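Local coordinates for protein cytochrome c2 iso-2 (Rhodospirillum centenum, PDB 1JDL) that carries electrons through a covalently bound heme, acting as a cytochrome c2 donor to oxidized bacteriochlorophyll in photosynthesis, at residues A10-C15 against A113-F118. Numbering follows the deposited sequence.
Sequences AVFKKC and AYLKQF. With HEM (protoporphyrin IX containing Fe), chain B.
The ring of Phe12 is held between two neighbours: Tyr114 lays CE2 over one face, 3.6 Å from Phe12 CG, while Cys15 of its own segment brings CB over the opposite face, toward the rim. The two aromatic planes meet at 49° with centroids 5.4 Å apart, too tilted for a stack and too flat for an edge-to-face pair. Over one face of Tyr114, toward its rim, lies Phe118 CE2, 3.5 Å above the plane; Tyr114 CE1 in turn lies at the edge of the Phe118 ring, in its plane. With CG anti to the backbone N (chi1 -166°), Phe12 carries its ring toward the other backbone, though the nearest CA atoms, those of Phe12 and Tyr114, are still 8.0 Å apart. This is the meeting of N- and C-terminal helices that marks the cytochrome c fold, here just before the CXXCH heme-attachment motif that Cys15 begins. The broad tyrosine ring suits position 114 because it reaches both Phe12 and Val21. Leucine suits its place after Tyr114 because its branches part: Leu115 CD2 meets Phe12 CE1 at 4.0 Å, and CD1 approaches the heme methyl CMB at 4.2 Å. A large, flat, apolar side chain fits position 12, as Val111 and Val21 also touch it. An alanine here is likely to open a gap between Tyr114, Leu115 and Cys15 beside the axial His19, leaving the tyrosine ring freer to turn. Farther along, exposed Lys14 ties the same two regions electrostatically through a salt bridge from NZ to Glu107 of helix 105-115.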
ATOM      1  N   ALA A  10      -3.747  -0.685  16.464  1.00 27.56           N
ATOM      2  CA  ALA A  10      -2.528  -0.431  17.220  1.00 27.12           C
ATOM      3  C   ALA A  10      -1.324  -0.507  16.285  1.00 25.97           C
ATOM      4  O   ALA A  10      -0.389   0.288  16.389  1.00 26.48           O
ATOM      5  CB  ALA A  10      -2.387  -1.456  18.342  1.00 27.97           C
ATOM      6  N   VAL A  11      -1.348  -1.472  15.374  1.00 25.37           N
ATOM      7  CA  VAL A  11      -0.264  -1.631  14.417  1.00 23.88           C
ATOM      8  C   VAL A  11      -0.221  -0.402  13.513  1.00 22.76           C
ATOM      9  O   VAL A  11       0.850   0.047  13.106  1.00 22.05           O
ATOM     10  CB  VAL A  11      -0.462  -2.888  13.539  1.00 24.58           C
ATOM     11  CG1 VAL A  11       0.624  -2.960  12.476  1.00 23.70           C
ATOM     12  CG2 VAL A  11      -0.426  -4.141  14.403  1.00 26.87           C
ATOM     13  N   PHE A  12      -1.392   0.153  13.213  1.00 20.34           N
ATOM     14  CA  PHE A  12      -1.464   1.319  12.342  1.00 21.18           C
ATOM     15  C   PHE A  12      -0.706   2.520  12.899  1.00 20.86           C
ATOM     16  O   PHE A  12      -0.438   3.481  12.176  1.00 19.98           O
ATOM     17  CB  PHE A  12      -2.918   1.715  12.083  1.00 20.60           C
ATOM     18  CG  PHE A  12      -3.080   2.672  10.940  1.00 21.90           C
ATOM     19  CD1 PHE A  12      -2.955   2.230   9.626  1.00 22.62           C
ATOM     20  CD2 PHE A  12      -3.306   4.026  11.171  1.00 23.10           C
ATOM     21  CE1 PHE A  12      -3.047   3.121   8.561  1.00 22.61           C
ATOM     22  CE2 PHE A  12      -3.399   4.924  10.113  1.00 24.26           C
ATOM     23  CZ  PHE A  12      -3.269   4.469   8.806  1.00 23.43           C
ATOM     24  N   LYS A  13      -0.378   2.484  14.186  1.00 22.51           N
ATOM     25  CA  LYS A  13       0.372   3.581  14.779  1.00 24.71           C
ATOM     26  C   LYS A  13       1.707   3.700  14.046  1.00 23.97           C
ATOM     27  O   LYS A  13       2.283   4.784  13.959  1.00 25.62           O
ATOM     28  CB  LYS A  13       0.613   3.323  16.270  1.00 26.83           C
ATOM     29  CG  LYS A  13      -0.652   3.381  17.112  1.00 31.59           C
ATOM     30  CD  LYS A  13      -0.345   3.143  18.583  1.00 35.97           C
ATOM     31  CE  LYS A  13      -1.596   3.275  19.435  1.00 38.99           C
ATOM     32  NZ  LYS A  13      -1.311   3.024  20.876  1.00 40.81           N
ATOM     33  N   LYS A  14       2.183   2.578  13.517  1.00 23.39           N
ATOM     34  CA  LYS A  14       3.442   2.539  12.778  1.00 23.62           C
ATOM     35  C   LYS A  14       3.298   3.120  11.374  1.00 24.26           C
ATOM     36  O   LYS A  14       4.292   3.296  10.667  1.00 26.23           O
ATOM     37  CB  LYS A  14       3.954   1.102  12.667  1.00 25.43           C
ATOM     38  CG  LYS A  14       4.307   0.462  14.003  1.00 25.84           C
ATOM     39  CD  LYS A  14       4.823  -0.951  13.802  1.00 26.73           C
ATOM     40  CE  LYS A  14       5.230  -1.578  15.126  1.00 27.88           C
ATOM     41  NZ  LYS A  14       5.826  -2.925  14.919  1.00 30.44           N
ATOM     42  N   CYS A  15       2.061   3.401  10.967  1.00 20.47           N
ATOM     43  CA  CYS A  15       1.802   3.964   9.644  1.00 19.78           C
ATOM     44  C   CYS A  15       1.405   5.427   9.731  1.00 20.28           C
ATOM     45  O   CYS A  15       1.560   6.170   8.763  1.00 19.53           O
ATOM     46  CB  CYS A  15       0.639   3.247   8.946  1.00 20.49           C
ATOM     47  SG  CYS A  15       0.551   1.474   9.117  1.00 19.41           S
ATOM     48  N   ALA A 113      -6.640  -5.993   8.302  1.00 23.70           N
ATOM     49  CA  ALA A 113      -7.999  -6.179   8.806  1.00 24.15           C
ATOM     50  C   ALA A 113      -8.550  -4.816   9.223  1.00 24.11           C
ATOM     51  O   ALA A 113      -9.740  -4.533   9.066  1.00 24.82           O
ATOM     52  CB  ALA A 113      -7.994  -7.139   9.997  1.00 25.96           C
ATOM     53  N   TYR A 114      -7.673  -3.968   9.752  1.00 23.07           N
ATOM     54  CA  TYR A 114      -8.057  -2.627  10.177  1.00 21.26           C
ATOM     55  C   TYR A 114      -8.397  -1.764   8.956  1.00 21.04           C
ATOM     56  O   TYR A 114      -9.409  -1.056   8.939  1.00 18.61           O
ATOM     57  CB  TYR A 114      -6.911  -1.990  10.971  1.00 21.52           C
ATOM     58  CG  TYR A 114      -7.151  -0.553  11.373  1.00 21.35           C
ATOM     59  CD1 TYR A 114      -8.159  -0.216  12.278  1.00 23.36           C
ATOM     60  CD2 TYR A 114      -6.373   0.472  10.844  1.00 21.28           C
ATOM     61  CE1 TYR A 114      -8.383   1.106  12.644  1.00 23.65           C
ATOM     62  CE2 TYR A 114      -6.590   1.798  11.203  1.00 22.85           C
ATOM     63  CZ  TYR A 114      -7.595   2.108  12.102  1.00 22.96           C
ATOM     64  OH  TYR A 114      -7.807   3.421  12.459  1.00 25.18           O
ATOM     65  N   LEU A 115      -7.557  -1.840   7.930  1.00 19.77           N
ATOM     66  CA  LEU A 115      -7.765  -1.062   6.714  1.00 20.27           C
ATOM     67  C   LEU A 115      -9.050  -1.451   5.995  1.00 19.54           C
ATOM     68  O   LEU A 115      -9.667  -0.618   5.338  1.00 20.12           O
ATOM     69  CB  LEU A 115      -6.582  -1.236   5.759  1.00 21.09           C
ATOM     70  CG  LEU A 115      -5.268  -0.594   6.205  1.00 23.08           C
ATOM     71  CD1 LEU A 115      -4.148  -0.978   5.246  1.00 24.48           C
ATOM     72  CD2 LEU A 115      -5.437   0.916   6.264  1.00 22.66           C
ATOM     73  N   LYS A 116      -9.442  -2.714   6.113  1.00 20.46           N
ATOM     74  CA  LYS A 116     -10.654  -3.200   5.457  1.00 22.43           C
ATOM     75  C   LYS A 116     -11.905  -2.527   6.004  1.00 23.48           C
ATOM     76  O   LYS A 116     -12.940  -2.494   5.337  1.00 23.54           O
ATOM     77  CB  LYS A 116     -10.782  -4.716   5.619  1.00 24.29           C
ATOM     78  CG  LYS A 116      -9.744  -5.519   4.856  1.00 28.35           C
ATOM     79  CD  LYS A 116      -9.992  -7.020   4.982  1.00 32.39           C
ATOM     80  CE  LYS A 116     -11.166  -7.481   4.125  1.00 35.06           C
ATOM     81  NZ  LYS A 116     -12.457  -6.843   4.505  1.00 38.49           N
ATOM     82  N   GLN A 117     -11.806  -1.995   7.218  1.00 23.69           N
ATOM     83  CA  GLN A 117     -12.935  -1.318   7.854  1.00 25.12           C
ATOM     84  C   GLN A 117     -13.257   0.018   7.202  1.00 25.12           C
ATOM     85  O   GLN A 117     -14.340   0.573   7.407  1.00 24.63           O
ATOM     86  CB  GLN A 117     -12.640  -1.076   9.334  1.00 27.15           C
ATOM     87  CG  GLN A 117     -12.503  -2.332  10.169  1.00 30.31           C
ATOM     88  CD  GLN A 117     -12.284  -2.015  11.633  1.00 33.79           C
ATOM     89  OE1 GLN A 117     -11.312  -1.350  11.995  1.00 36.79           O
ATOM     90  NE2 GLN A 117     -13.189  -2.484  12.483  1.00 36.28           N
ATOM     91  N   PHE A 118     -12.313   0.535   6.419  1.00 23.95           N
ATOM     92  CA  PHE A 118     -12.483   1.827   5.765  1.00 23.48           C
ATOM     93  C   PHE A 118     -12.702   1.745   4.258  1.00 24.13           C
ATOM     94  O   PHE A 118     -12.539   2.740   3.547  1.00 23.56           O
ATOM     95  CB  PHE A 118     -11.264   2.705   6.060  1.00 21.74           C
ATOM     96  CG  PHE A 118     -11.097   3.035   7.514  1.00 23.46           C
ATOM     97  CD1 PHE A 118     -11.700   4.163   8.059  1.00 23.48           C
ATOM     98  CD2 PHE A 118     -10.334   2.214   8.343  1.00 25.09           C
ATOM     99  CE1 PHE A 118     -11.546   4.475   9.410  1.00 26.27           C
ATOM    100  CE2 PHE A 118     -10.174   2.514   9.692  1.00 25.47           C
ATOM    101  CZ  PHE A 118     -10.780   3.647  10.229  1.00 25.56           C
TER
HETATM  102  CHA HEM B 500       2.388   4.090  -0.203  1.00 13.26           C
HETATM  103  CHB HEM B 500       0.586   1.182   3.198  1.00 14.12           C
HETATM  104  CHC HEM B 500       3.679   3.053   6.404  1.00 16.13           C
HETATM  105  CHD HEM B 500       5.063   6.293   3.157  1.00 14.64           C
HETATM  106  C1A HEM B 500       1.660   3.084   0.436  1.00 14.19           C
HETATM  107  C2A HEM B 500       0.744   2.190  -0.232  1.00 12.43           C
HETATM  108  C3A HEM B 500       0.249   1.373   0.736  1.00 12.16           C
HETATM  109  C4A HEM B 500       0.851   1.778   1.984  1.00 14.75           C
HETATM  110  CMA HEM B 500      -0.713   0.209   0.553  1.00 14.35           C
HETATM  111  CAA HEM B 500       0.316   2.290  -1.703  1.00 13.84           C
HETATM  112  CBA HEM B 500      -0.886   3.232  -1.759  1.00 13.78           C
HETATM  113  CGA HEM B 500      -1.370   3.550  -3.177  1.00 15.40           C
HETATM  114  O1A HEM B 500      -0.860   2.963  -4.152  1.00 15.99           O
HETATM  115  O2A HEM B 500      -2.281   4.393  -3.311  1.00 16.85           O
HETATM  116  C1B HEM B 500       1.262   1.469   4.375  1.00 14.31           C
HETATM  117  C2B HEM B 500       1.037   0.802   5.633  1.00 15.13           C
HETATM  118  C3B HEM B 500       2.070   1.185   6.443  1.00 17.47           C
HETATM  119  C4B HEM B 500       2.735   2.246   5.788  1.00 14.93           C
HETATM  120  CMB HEM B 500      -0.145  -0.107   5.944  1.00 15.67           C
HETATM  121  CAB HEM B 500       2.651   0.540   7.554  1.00 22.68           C
HETATM  122  CBB HEM B 500       2.301  -0.811   8.152  1.00 19.03           C
HETATM  123  C1C HEM B 500       4.360   4.064   5.790  1.00 15.27           C
HETATM  124  C2C HEM B 500       5.351   4.904   6.428  1.00 16.79           C
HETATM  125  C3C HEM B 500       5.843   5.690   5.456  1.00 17.82           C
HETATM  126  C4C HEM B 500       4.988   5.513   4.300  1.00 16.12           C
HETATM  127  CMC HEM B 500       5.729   4.900   7.911  1.00 17.67           C
HETATM  128  CAC HEM B 500       7.053   6.419   5.413  1.00 24.84           C
HETATM  129  CBC HEM B 500       8.068   6.706   6.514  1.00 23.76           C
HETATM  130  C1D HEM B 500       4.402   6.032   1.978  1.00 13.52           C
HETATM  131  C2D HEM B 500       4.627   6.759   0.751  1.00 13.61           C
HETATM  132  C3D HEM B 500       3.937   6.099  -0.227  1.00 14.72           C
HETATM  133  C4D HEM B 500       3.271   4.973   0.437  1.00 13.24           C
HETATM  134  CMD HEM B 500       5.523   7.985   0.556  1.00 13.82           C
HETATM  135  CAD HEM B 500       3.962   6.411  -1.726  1.00 14.05           C
HETATM  136  CBD HEM B 500       5.077   5.554  -2.336  1.00 16.17           C
HETATM  137  CGD HEM B 500       5.338   5.841  -3.801  1.00 15.36           C
HETATM  138  O1D HEM B 500       6.262   5.211  -4.360  1.00 15.41           O
HETATM  139  O2D HEM B 500       4.633   6.683  -4.400  1.00 16.86           O
HETATM  140  NA  HEM B 500       1.738   2.815   1.792  1.00 13.73           N
HETATM  141  NB  HEM B 500       2.302   2.370   4.470  1.00 14.47           N
HETATM  142  NC  HEM B 500       4.156   4.430   4.471  1.00 14.32           N
HETATM  143  ND  HEM B 500       3.566   4.943   1.794  1.00 13.70           N
HETATM  144 FE   HEM B 500       2.972   3.612   3.132  1.00 14.03          FE